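Local coordinates for ribonuclease S-3 (Pyrus pyrifolia, PDB 1IQQ), which cleaves RNA as a T2-family ribonuclease of the pistil and is responsible for gametophytic self-incompatibility in Japanese pear, at residues A[82-85]-A[86-90]; A[91-94]-A[95-99]; A[103-106]-A[107-111]. All coordinates share one frame; numbering follows the deposited sequence.

Contact 1 of 3, residues A[82-85]-A[86-90]; sequences DKEW and MKHGS
Trp85 lays its indole against Gly89 and Ser90, near the C-terminal end of helix 77-89. Trp85 CB lies beside the backbone N of Met86. CG lies anti to the backbone N of Trp85 (chi1 161°), which swings the ring toward the C-terminal end of the helix. CD1 and NE1 meet the sulfur of Met86, a Met-aromatic contact; the SD atom is 3.6 Å from Trp85 CD1 and stands oblique to the ring. On the six-membered side, Trp85 CZ3 comes to 3.3 Å from Gly89 C. Trp85 CE3 packs closely too, 3.6 Å from Gly89 CA. CH2 nears Ser90 CA, and Ser90 N lies over one face of the indole. The backbone widens here into a pi-type turn. Glu84 O accepts from two donors. Gly89 N lies in the carbonyl plane of Glu84, 3.1 Å from Glu84 O, while His88 N stands above that plane. The same helix carries the active-site residues Glu84, Lys87 and His88, the last being the proton acceptor. Glu84 OE1 runs beside the His88 ring, 3.7 Å from His88 CD2. Trp36 of strand 30-38 stacks on His88, while Trp85 reaches Ile96 in the following loop and Glu99 of helix 99-112.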
ATOM      1  N   ASP A  82     -11.598  10.808   2.128  1.00  8.10           N
ATOM      2  CA  ASP A  82     -12.735  10.987   1.247  1.00  8.35           C
ATOM      3  C   ASP A  82     -12.285  10.729  -0.214  1.00  8.41           C
ATOM      4  O   ASP A  82     -13.066  10.092  -0.984  1.00 10.96           O
ATOM      5  CB  ASP A  82     -13.221  12.436   1.348  1.00  9.26           C
ATOM      6  CG  ASP A  82     -14.075  12.698   2.561  1.00 16.42           C
ATOM      7  OD1 ASP A  82     -14.415  11.810   3.340  1.00 13.75           O
ATOM      8  OD2 ASP A  82     -14.453  13.863   2.702  1.00 13.92           O
ATOM      9  N   LYS A  83     -11.119  11.230  -0.603  1.00  9.55           N
ATOM     10  CA  LYS A  83     -10.645  11.038  -2.012  1.00 10.09           C
ATOM     11  C   LYS A  83     -10.299   9.573  -2.314  1.00  9.55           C
ATOM     12  O   LYS A  83     -10.445   9.143  -3.452  1.00 10.83           O
ATOM     13  CB  LYS A  83      -9.438  11.921  -2.343  1.00 12.43           C
ATOM     14  CG  LYS A  83      -9.721  13.465  -2.213  1.00 20.83           C
ATOM     15  CD  LYS A  83      -8.419  14.221  -2.581  1.00 23.40           C
ATOM     16  CE  LYS A  83      -8.411  15.647  -2.037  1.00 31.41           C
ATOM     17  NZ  LYS A  83      -7.581  15.788  -0.761  1.00 33.10           N
ATOM     18  N   GLU A  84      -9.742   8.871  -1.326  1.00  8.32           N
ATOM     19  CA  GLU A  84      -9.435   7.446  -1.573  1.00  8.76           C
ATOM     20  C   GLU A  84     -10.707   6.686  -1.830  1.00  7.51           C
ATOM     21  O   GLU A  84     -10.743   5.812  -2.709  1.00  9.64           O
ATOM     22  CB  GLU A  84      -8.705   6.840  -0.342  1.00  8.82           C
ATOM     23  CG  GLU A  84      -7.307   7.547  -0.089  1.00  8.61           C
ATOM     24  CD  GLU A  84      -6.299   7.359  -1.204  1.00 12.27           C
ATOM     25  OE1 GLU A  84      -6.372   6.414  -2.052  1.00 10.23           O
ATOM     26  OE2 GLU A  84      -5.371   8.210  -1.220  1.00 13.21           O
ATOM     27  N   TRP A  85     -11.742   6.991  -1.068  1.00  8.56           N
ATOM     28  CA  TRP A  85     -13.008   6.346  -1.320  1.00  8.69           C
ATOM     29  C   TRP A  85     -13.552   6.764  -2.687  1.00  8.43           C
ATOM     30  O   TRP A  85     -13.999   5.939  -3.468  1.00  8.92           O
ATOM     31  CB  TRP A  85     -14.005   6.679  -0.210  1.00  8.46           C
ATOM     32  CG  TRP A  85     -15.431   6.433  -0.625  1.00  9.32           C
ATOM     33  CD1 TRP A  85     -16.390   7.393  -0.830  1.00  8.51           C
ATOM     34  CD2 TRP A  85     -16.022   5.182  -0.932  1.00  9.44           C
ATOM     35  NE1 TRP A  85     -17.562   6.796  -1.264  1.00  8.74           N
ATOM     36  CE2 TRP A  85     -17.348   5.431  -1.320  1.00  8.85           C
ATOM     37  CE3 TRP A  85     -15.552   3.857  -0.905  1.00  8.32           C
ATOM     38  CZ2 TRP A  85     -18.221   4.411  -1.695  1.00  8.80           C
ATOM     39  CZ3 TRP A  85     -16.396   2.856  -1.262  1.00  8.87           C
ATOM     40  CH2 TRP A  85     -17.745   3.137  -1.668  1.00  8.94           C
ATOM     41  N   MET A  86     -13.625   8.065  -2.930  1.00  7.07           N
ATOM     42  CA  MET A  86     -14.223   8.471  -4.207  1.00  8.44           C
ATOM     43  C   MET A  86     -13.492   7.998  -5.440  1.00  9.31           C
ATOM     44  O   MET A  86     -14.139   7.617  -6.458  1.00 10.38           O
ATOM     45  CB  MET A  86     -14.402   9.997  -4.239  1.00 10.53           C
ATOM     46  CG  MET A  86     -15.533  10.509  -3.315  1.00 13.02           C
ATOM     47  SD  MET A  86     -17.075   9.712  -3.552  1.00 16.32           S
ATOM     48  CE  MET A  86     -17.562  10.457  -5.151  1.00 13.97           C
ATOM     49  N   LYS A  87     -12.161   8.055  -5.402  1.00  9.29           N
ATOM     50  CA  LYS A  87     -11.397   7.634  -6.574  1.00  8.79           C
ATOM     51  C   LYS A  87     -11.249   6.146  -6.745  1.00 11.69           C
ATOM     52  O   LYS A  87     -11.329   5.625  -7.860  1.00 12.50           O
ATOM     53  CB  LYS A  87     -10.004   8.226  -6.555  1.00 11.77           C
ATOM     54  CG  LYS A  87      -9.235   7.952  -7.813  1.00 21.45           C
ATOM     55  CD  LYS A  87      -7.890   8.711  -7.846  1.00 24.05           C
ATOM     56  CE  LYS A  87      -7.103   8.192  -9.030  1.00 24.41           C
ATOM     57  NZ  LYS A  87      -5.638   8.510  -9.045  1.00 36.17           N
ATOM     58  N   HIS A  88     -11.035   5.449  -5.640  1.00  8.17           N
ATOM     59  CA  HIS A  88     -10.805   3.978  -5.735  1.00  8.56           C
ATOM     60  C   HIS A  88     -11.863   3.055  -5.120  1.00  7.59           C
ATOM     61  O   HIS A  88     -12.345   2.155  -5.807  1.00  8.21           O
ATOM     62  CB  HIS A  88      -9.438   3.716  -5.084  1.00  8.18           C
ATOM     63  CG  HIS A  88      -8.321   4.404  -5.796  1.00  9.25           C
ATOM     64  ND1 HIS A  88      -7.922   4.009  -7.040  1.00 12.07           N
ATOM     65  CD2 HIS A  88      -7.499   5.425  -5.423  1.00 13.38           C
ATOM     66  CE1 HIS A  88      -6.888   4.742  -7.416  1.00 18.88           C
ATOM     67  NE2 HIS A  88      -6.609   5.605  -6.454  1.00 14.25           N
ATOM     68  N   GLY A  89     -12.217   3.271  -3.840  1.00  8.02           N
ATOM     69  CA  GLY A  89     -13.179   2.407  -3.145  1.00  7.94           C
ATOM     70  C   GLY A  89     -14.477   2.272  -3.918  1.00  9.80           C
ATOM     71  O   GLY A  89     -15.099   1.200  -3.964  1.00 10.76           O
ATOM     72  N   SER A  90     -14.916   3.386  -4.495  1.00  9.83           N
ATOM     73  CA  SER A  90     -16.205   3.430  -5.246  1.00 10.97           C
ATOM     74  C   SER A  90     -16.242   2.460  -6.420  1.00 12.67           C
ATOM     75  O   SER A  90     -17.324   2.143  -6.952  1.00 12.59           O
ATOM     76  CB  SER A  90     -16.435   4.860  -5.788  1.00 10.43           C
ATOM     77  OG  SER A  90     -15.428   5.127  -6.758  1.00 11.89           O
TER

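Contact 2 of 3, residues A[91-94]-A[95-99]; sequences CGYP and TIDNE
Gly92 O takes a hydrogen bond from Ile96 N, 2.8 Å away. This bond closes an alpha-turn in the loop between helices 77-89 and 99-112, with a cis peptide bond between Tyr93 and Pro94 inside it. The bond is nearly straight at the hydrogen (172°), but Ile96 N stands above the carbonyl plane of Gly92. Ile96 CG1 packs along the glycine backbone, 3.7 Å from Gly92 O. The Tyr93 ring runs beside Asp97. Tyr93 CA makes a CH...O contact with Ile96 O, and the ring edge meets the backbone of Asp97, with Tyr93 CE1 3.4 Å from Asp97 O. CG is anti to the backbone N in both Tyr93 (chi1 -160°) and Asp97 (chi1 -172°), and the two side chains point the same way. One water links their ends, 2.7 Å from Tyr93 OH, and donates to Asp97 OD1. Farther out, the disulfide from Cys91 to Cys48 ties down the start of the loop. Lys51 makes a cation-pi contact with Tyr93, and Asn52 ND2 binds Asp97 O. Asn98 is the N-cap of helix 99-112, and its OD1 accepts from His101 N. Asn98 ND2 gives a hydrogen bond of 2.9 Å to the anti lone pair of Asp97 OD2.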
ATOM      1  N   CYS A  91     -15.080   1.996  -6.871  1.00 11.06           N
ATOM      2  CA  CYS A  91     -15.019   1.084  -7.998  1.00 12.54           C
ATOM      3  C   CYS A  91     -14.997  -0.382  -7.619  1.00 13.35           C
ATOM      4  O   CYS A  91     -14.937  -1.254  -8.476  1.00 15.10           O
ATOM      5  CB  CYS A  91     -13.799   1.381  -8.831  1.00 10.30           C
ATOM      6  SG  CYS A  91     -13.889   3.056  -9.611  1.00 13.23           S
ATOM      7  N   GLY A  92     -15.135  -0.679  -6.331  1.00 13.35           N
ATOM      8  CA  GLY A  92     -15.076  -2.107  -6.003  1.00 14.51           C
ATOM      9  C   GLY A  92     -16.385  -2.805  -5.655  1.00 15.58           C
ATOM     10  O   GLY A  92     -16.299  -3.883  -5.048  1.00 16.41           O
ATOM     11  N   TYR A  93     -17.559  -2.257  -6.020  1.00 14.41           N
ATOM     12  CA  TYR A  93     -18.885  -2.810  -5.670  1.00 17.94           C
ATOM     13  C   TYR A  93     -19.054  -4.097  -6.497  1.00 20.26           C
ATOM     14  O   TYR A  93     -18.526  -4.207  -7.629  1.00 24.31           O
ATOM     15  CB  TYR A  93     -20.044  -1.814  -6.029  1.00 21.27           C
ATOM     16  CG  TYR A  93     -21.449  -1.990  -5.325  1.00 22.81           C
ATOM     17  CD1 TYR A  93     -21.775  -1.411  -4.050  1.00 22.25           C
ATOM     18  CD2 TYR A  93     -22.471  -2.723  -5.969  1.00 23.13           C
ATOM     19  CE1 TYR A  93     -23.091  -1.580  -3.473  1.00 23.41           C
ATOM     20  CE2 TYR A  93     -23.758  -2.894  -5.400  1.00 20.60           C
ATOM     21  CZ  TYR A  93     -24.077  -2.327  -4.163  1.00 25.27           C
ATOM     22  OH  TYR A  93     -25.397  -2.552  -3.724  1.00 15.24           O
ATOM     23  N   PRO A  94     -19.733  -5.101  -5.905  1.00 18.80           N
ATOM     24  CA  PRO A  94     -20.302  -5.069  -4.573  1.00 14.67           C
ATOM     25  C   PRO A  94     -19.363  -5.640  -3.535  1.00 10.61           C
ATOM     26  O   PRO A  94     -19.718  -5.635  -2.392  1.00 14.28           O
ATOM     27  CB  PRO A  94     -21.585  -5.907  -4.750  1.00 20.26           C
ATOM     28  CG  PRO A  94     -21.070  -6.941  -5.607  1.00 18.06           C
ATOM     29  CD  PRO A  94     -20.277  -6.238  -6.667  1.00 22.25           C
ATOM     30  N   THR A  95     -18.186  -6.183  -3.943  1.00 13.64           N
ATOM     31  CA  THR A  95     -17.237  -6.728  -2.952  1.00 11.75           C
ATOM     32  C   THR A  95     -16.991  -5.658  -1.893  1.00 11.25           C
ATOM     33  O   THR A  95     -17.011  -5.949  -0.731  1.00 13.55           O
ATOM     34  CB  THR A  95     -15.951  -7.094  -3.593  1.00 10.53           C
ATOM     35  OG1 THR A  95     -16.218  -8.199  -4.499  1.00 22.35           O
ATOM     36  CG2 THR A  95     -14.941  -7.678  -2.547  1.00 14.89           C
ATOM     37  N   ILE A  96     -16.802  -4.411  -2.345  1.00 10.77           N
ATOM     38  CA  ILE A  96     -16.727  -3.259  -1.399  1.00 10.43           C
ATOM     39  C   ILE A  96     -18.154  -2.591  -1.459  1.00  7.64           C
ATOM     40  O   ILE A  96     -18.536  -2.102  -2.517  1.00 10.14           O
ATOM     41  CB  ILE A  96     -15.668  -2.236  -1.915  1.00  9.39           C
ATOM     42  CG1 ILE A  96     -14.276  -2.925  -2.050  1.00 10.81           C
ATOM     43  CG2 ILE A  96     -15.664  -0.995  -0.964  1.00  8.20           C
ATOM     44  CD1 ILE A  96     -13.699  -3.490  -0.774  1.00 12.20           C
ATOM     45  N   ASP A  97     -18.885  -2.641  -0.347  1.00  8.62           N
ATOM     46  CA  ASP A  97     -20.276  -2.175  -0.385  1.00  9.56           C
ATOM     47  C   ASP A  97     -20.499  -0.681  -0.286  1.00 11.63           C
ATOM     48  O   ASP A  97     -21.424  -0.152  -0.872  1.00  9.63           O
ATOM     49  CB  ASP A  97     -21.032  -2.868   0.738  1.00 10.77           C
ATOM     50  CG  ASP A  97     -22.533  -2.609   0.677  1.00 13.37           C
ATOM     51  OD1 ASP A  97     -23.234  -3.277  -0.133  1.00 14.69           O
ATOM     52  OD2 ASP A  97     -22.989  -1.773   1.470  1.00 12.21           O
ATOM     53  N   ASN A  98     -19.686  -0.014   0.523  1.00  8.88           N
ATOM     54  CA  ASN A  98     -19.945   1.393   0.806  1.00  8.21           C
ATOM     55  C   ASN A  98     -18.668   1.927   1.433  1.00  7.76           C
ATOM     56  O   ASN A  98     -17.713   1.166   1.692  1.00  8.96           O
ATOM     57  CB  ASN A  98     -21.139   1.460   1.807  1.00  9.88           C
ATOM     58  CG  ASN A  98     -20.829   0.821   3.164  1.00  9.35           C
ATOM     59  OD1 ASN A  98     -20.088   1.353   3.997  1.00  8.97           O
ATOM     60  ND2 ASN A  98     -21.431  -0.346   3.420  1.00  9.74           N
ATOM     61  N   GLU A  99     -18.641   3.227   1.686  1.00  7.15           N
ATOM     62  CA  GLU A  99     -17.429   3.854   2.222  1.00  8.76           C
ATOM     63  C   GLU A  99     -16.923   3.264   3.519  1.00  9.60           C
ATOM     64  O   GLU A  99     -15.720   3.077   3.717  1.00  8.32           O
ATOM     65  CB  GLU A  99     -17.697   5.369   2.391  1.00  8.08           C
ATOM     66  CG  GLU A  99     -16.534   6.149   2.977  1.00 10.75           C
ATOM     67  CD  GLU A  99     -16.778   7.646   3.030  1.00 10.70           C
ATOM     68  OE1 GLU A  99     -17.664   8.180   2.331  1.00  9.90           O
ATOM     69  OE2 GLU A  99     -16.018   8.304   3.786  1.00 11.09           O
TER
HETATM   70  O   HOH W   1     -25.571  -2.213  -1.053  1.00 13.33           O

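Contact 3 of 3, residues A[103-106]-A[107-111]; sequences FETV and IKMYI. With NAG (2-acetamido-2-deoxy-beta-D-glucopyranose), chain B.
Lys108 N gives a hydrogen bond of 2.9 Å to Glu104 O, one of five successive bonds from N-H of residue i+4 to O of residue i in this part of helix 99-112. Met109 N to Thr105 O and Tyr110 N to Val106 O are among them. Side chains follow the same spacing. Thr105 and Met109 lie alongside each other, with Thr105 CG2 3.7 Å from Met109 CE. CG of Met109 sits beside its backbone N (chi1 -69°), which sets the chain along the threonine. The straight run beyond CG then brings CE alongside the threonine methyl. Thr105 OG1 bonds to His101 O one turn earlier. Ile107 CG1 rests 3.4 Å from Phe103 O. Tyr110 has CG anti to its own nitrogen (chi1 -169°) and leads away from the helix to a hydrogen bond with Phe30 O. Tyr110 CE2 passes 3.9 Å from C8 of an N-acetylglucosamine of the protein's own glycan, which meets the ring at its edge. A leucine in place of this tyrosine would probably cost Phe30 O its hydroxyl partner and leave the sugar's acetamide methyl without the ring edge beside it. Val106 and Tyr110 pack on strands 3-10 and 30-38, while Phe103, Ile107 and Ile111 touch helix 58-67.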
ATOM      1  N   PHE A 103     -13.170   1.019   4.179  1.00  8.54           N
ATOM      2  CA  PHE A 103     -12.139   1.212   5.158  1.00  6.69           C
ATOM      3  C   PHE A 103     -12.091   0.053   6.144  1.00  7.47           C
ATOM      4  O   PHE A 103     -11.010  -0.316   6.586  1.00  7.39           O
ATOM      5  CB  PHE A 103     -12.382   2.566   5.827  1.00  6.69           C
ATOM      6  CG  PHE A 103     -12.077   3.733   4.927  1.00  7.21           C
ATOM      7  CD1 PHE A 103     -10.797   3.938   4.382  1.00  7.61           C
ATOM      8  CD2 PHE A 103     -13.100   4.645   4.576  1.00  7.15           C
ATOM      9  CE1 PHE A 103     -10.593   5.003   3.507  1.00  7.83           C
ATOM     10  CE2 PHE A 103     -12.873   5.706   3.716  1.00  7.39           C
ATOM     11  CZ  PHE A 103     -11.614   5.881   3.168  1.00  7.13           C
ATOM     12  N   GLU A 104     -13.252  -0.492   6.510  1.00  8.40           N
ATOM     13  CA  GLU A 104     -13.223  -1.679   7.404  1.00  9.55           C
ATOM     14  C   GLU A 104     -12.543  -2.833   6.700  1.00 10.05           C
ATOM     15  O   GLU A 104     -11.851  -3.623   7.346  1.00  9.77           O
ATOM     16  CB  GLU A 104     -14.669  -2.063   7.768  1.00 10.69           C
ATOM     17  CG  GLU A 104     -15.320  -1.075   8.712  1.00 11.98           C
ATOM     18  CD  GLU A 104     -16.848  -1.137   8.696  1.00 23.56           C
ATOM     19  OE1 GLU A 104     -17.431  -1.999   7.978  1.00 28.86           O
ATOM     20  OE2 GLU A 104     -17.451  -0.276   9.414  1.00 31.64           O
ATOM     21  N   THR A 105     -12.713  -2.952   5.386  1.00  7.89           N
ATOM     22  CA  THR A 105     -12.070  -4.028   4.619  1.00  7.43           C
ATOM     23  C   THR A 105     -10.546  -3.853   4.649  1.00  9.51           C
ATOM     24  O   THR A 105      -9.802  -4.824   4.829  1.00  8.68           O
ATOM     25  CB  THR A 105     -12.540  -3.998   3.193  1.00  9.55           C
ATOM     26  OG1 THR A 105     -13.944  -4.376   3.174  1.00 11.88           O
ATOM     27  CG2 THR A 105     -11.707  -5.008   2.336  1.00 10.71           C
ATOM     28  N   VAL A 106     -10.052  -2.614   4.476  1.00  9.69           N
ATOM     29  CA  VAL A 106      -8.589  -2.374   4.590  1.00  6.44           C
ATOM     30  C   VAL A 106      -8.040  -2.724   5.950  1.00  8.32           C
ATOM     31  O   VAL A 106      -6.972  -3.314   6.066  1.00  8.31           O
ATOM     32  CB  VAL A 106      -8.314  -0.893   4.275  1.00  5.72           C
ATOM     33  CG1 VAL A 106      -6.890  -0.497   4.629  1.00  8.04           C
ATOM     34  CG2 VAL A 106      -8.508  -0.687   2.741  1.00 10.60           C
ATOM     35  N   ILE A 107      -8.768  -2.361   7.008  1.00  7.35           N
ATOM     36  CA  ILE A 107      -8.326  -2.673   8.394  1.00  6.55           C
ATOM     37  C   ILE A 107      -8.309  -4.190   8.590  1.00  9.67           C
ATOM     38  O   ILE A 107      -7.316  -4.726   9.178  1.00 11.35           O
ATOM     39  CB  ILE A 107      -9.318  -1.991   9.395  1.00 10.09           C
ATOM     40  CG1 ILE A 107      -9.137  -0.455   9.375  1.00 13.15           C
ATOM     41  CG2 ILE A 107      -9.130  -2.597  10.840  1.00 13.24           C
ATOM     42  CD1 ILE A 107     -10.334   0.372   9.969  1.00 12.03           C
ATOM     43  N   LYS A 108      -9.308  -4.856   8.029  1.00  8.89           N
ATOM     44  CA  LYS A 108      -9.385  -6.329   8.106  1.00 11.09           C
ATOM     45  C   LYS A 108      -8.168  -6.957   7.409  1.00 11.67           C
ATOM     46  O   LYS A 108      -7.571  -7.944   7.900  1.00 10.45           O
ATOM     47  CB  LYS A 108     -10.663  -6.855   7.476  1.00 14.90           C
ATOM     48  CG  LYS A 108     -10.966  -8.262   7.969  1.00 24.23           C
ATOM     49  CD  LYS A 108     -12.366  -8.585   7.586  1.00 29.69           C
ATOM     50  CE  LYS A 108     -12.397  -8.904   6.141  1.00 25.94           C
ATOM     51  NZ  LYS A 108     -12.202 -10.363   6.066  1.00 34.99           N
ATOM     52  N   MET A 109      -7.781  -6.398   6.257  1.00  8.94           N
ATOM     53  CA  MET A 109      -6.603  -6.963   5.579  1.00  6.90           C
ATOM     54  C   MET A 109      -5.337  -6.713   6.389  1.00  8.21           C
ATOM     55  O   MET A 109      -4.513  -7.638   6.597  1.00  8.55           O
ATOM     56  CB  MET A 109      -6.455  -6.295   4.190  1.00  6.55           C
ATOM     57  CG  MET A 109      -7.581  -6.705   3.244  1.00  7.83           C
ATOM     58  SD  MET A 109      -7.524  -5.616   1.785  1.00 10.31           S
ATOM     59  CE  MET A 109      -8.699  -6.525   0.844  1.00 15.80           C
ATOM     60  N   TYR A 110      -5.134  -5.477   6.821  1.00  6.64           N
ATOM     61  CA  TYR A 110      -3.915  -5.124   7.510  1.00  6.88           C
ATOM     62  C   TYR A 110      -3.735  -5.793   8.872  1.00  7.77           C
ATOM     63  O   TYR A 110      -2.634  -6.237   9.228  1.00  9.20           O
ATOM     64  CB  TYR A 110      -3.889  -3.574   7.678  1.00  7.18           C
ATOM     65  CG  TYR A 110      -2.587  -2.999   8.130  1.00  5.91           C
ATOM     66  CD1 TYR A 110      -1.615  -2.595   7.210  1.00  6.87           C
ATOM     67  CD2 TYR A 110      -2.331  -2.776   9.448  1.00  7.47           C
ATOM     68  CE1 TYR A 110      -0.446  -1.999   7.582  1.00  6.16           C
ATOM     69  CE2 TYR A 110      -1.137  -2.162   9.880  1.00  7.76           C
ATOM     70  CZ  TYR A 110      -0.201  -1.771   8.916  1.00  7.92           C
ATOM     71  OH  TYR A 110       0.932  -1.116   9.351  1.00  9.78           O
ATOM     72  N   ILE A 111      -4.816  -5.832   9.665  1.00 11.23           N
ATOM     73  CA  ILE A 111      -4.745  -6.357  11.024  1.00 11.95           C
ATOM     74  C   ILE A 111      -5.189  -7.820  11.063  1.00  9.78           C
ATOM     75  O   ILE A 111      -4.346  -8.744  11.176  1.00 13.64           O
ATOM     76  CB  ILE A 111      -5.676  -5.497  11.965  1.00 11.74           C
ATOM     77  CG1 ILE A 111      -5.179  -4.061  12.055  1.00 12.99           C
ATOM     78  CG2 ILE A 111      -5.752  -6.170  13.383  1.00 12.89           C
ATOM     79  CD1 ILE A 111      -3.719  -3.929  12.532  1.00 14.80           C
TER
HETATM   80  C1  NAG B   1       2.825  -3.434  11.917  1.00  9.08           C
HETATM   81  C2  NAG B   1       2.212  -3.011  13.283  1.00  7.77           C
HETATM   82  C3  NAG B   1       3.350  -2.411  14.128  1.00 11.11           C
HETATM   83  C4  NAG B   1       4.506  -3.403  14.311  1.00 10.03           C
HETATM   84  C5  NAG B   1       4.961  -3.854  12.912  1.00  8.77           C
HETATM   85  C6  NAG B   1       6.010  -4.915  12.899  1.00 11.11           C
HETATM   86  C7  NAG B   1      -0.039  -2.149  13.663  1.00 11.31           C
HETATM   87  C8  NAG B   1      -0.964  -0.966  13.597  1.00 14.91           C
HETATM   88  N2  NAG B   1       1.187  -2.002  13.106  1.00 10.64           N
HETATM   89  O3  NAG B   1       2.784  -2.073  15.410  1.00 11.58           O
HETATM   90  O4  NAG B   1       5.617  -2.712  14.919  1.00  9.11           O
HETATM   91  O5  NAG B   1       3.826  -4.400  12.206  1.00  9.08           O
HETATM   92  O6  NAG B   1       5.611  -6.088  13.626  1.00 13.79           O
HETATM   93  O7  NAG B   1      -0.420  -3.203  14.188  1.00 13.03           O

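In the fold
The three contacts follow one another along the chain: one helix, the connecting loop, and the next helix. Contact 2 is the farthest out, its centre about 18 Å from that of the chain, with Tyr93 and Pro94 exposed. It has no regular structure, so a disulfide, a cis proline, a water and an N-cap shape it. Contact 1 holds catalytic residues in a widened turn of helix 77-89. Contact 3 lies closest to the chain centre, about 12 Å between centres. It is helix throughout, with a wider turn near its end, and buries Phe103, Val106, Met109 and Tyr110. Trp85 CH2, 3.5 Å from Glu99 N, joins contacts 1 and 2. Ile96 CD1 meets Thr105 CG2, joining contacts 2 and 3. Phe103 touches Trp85.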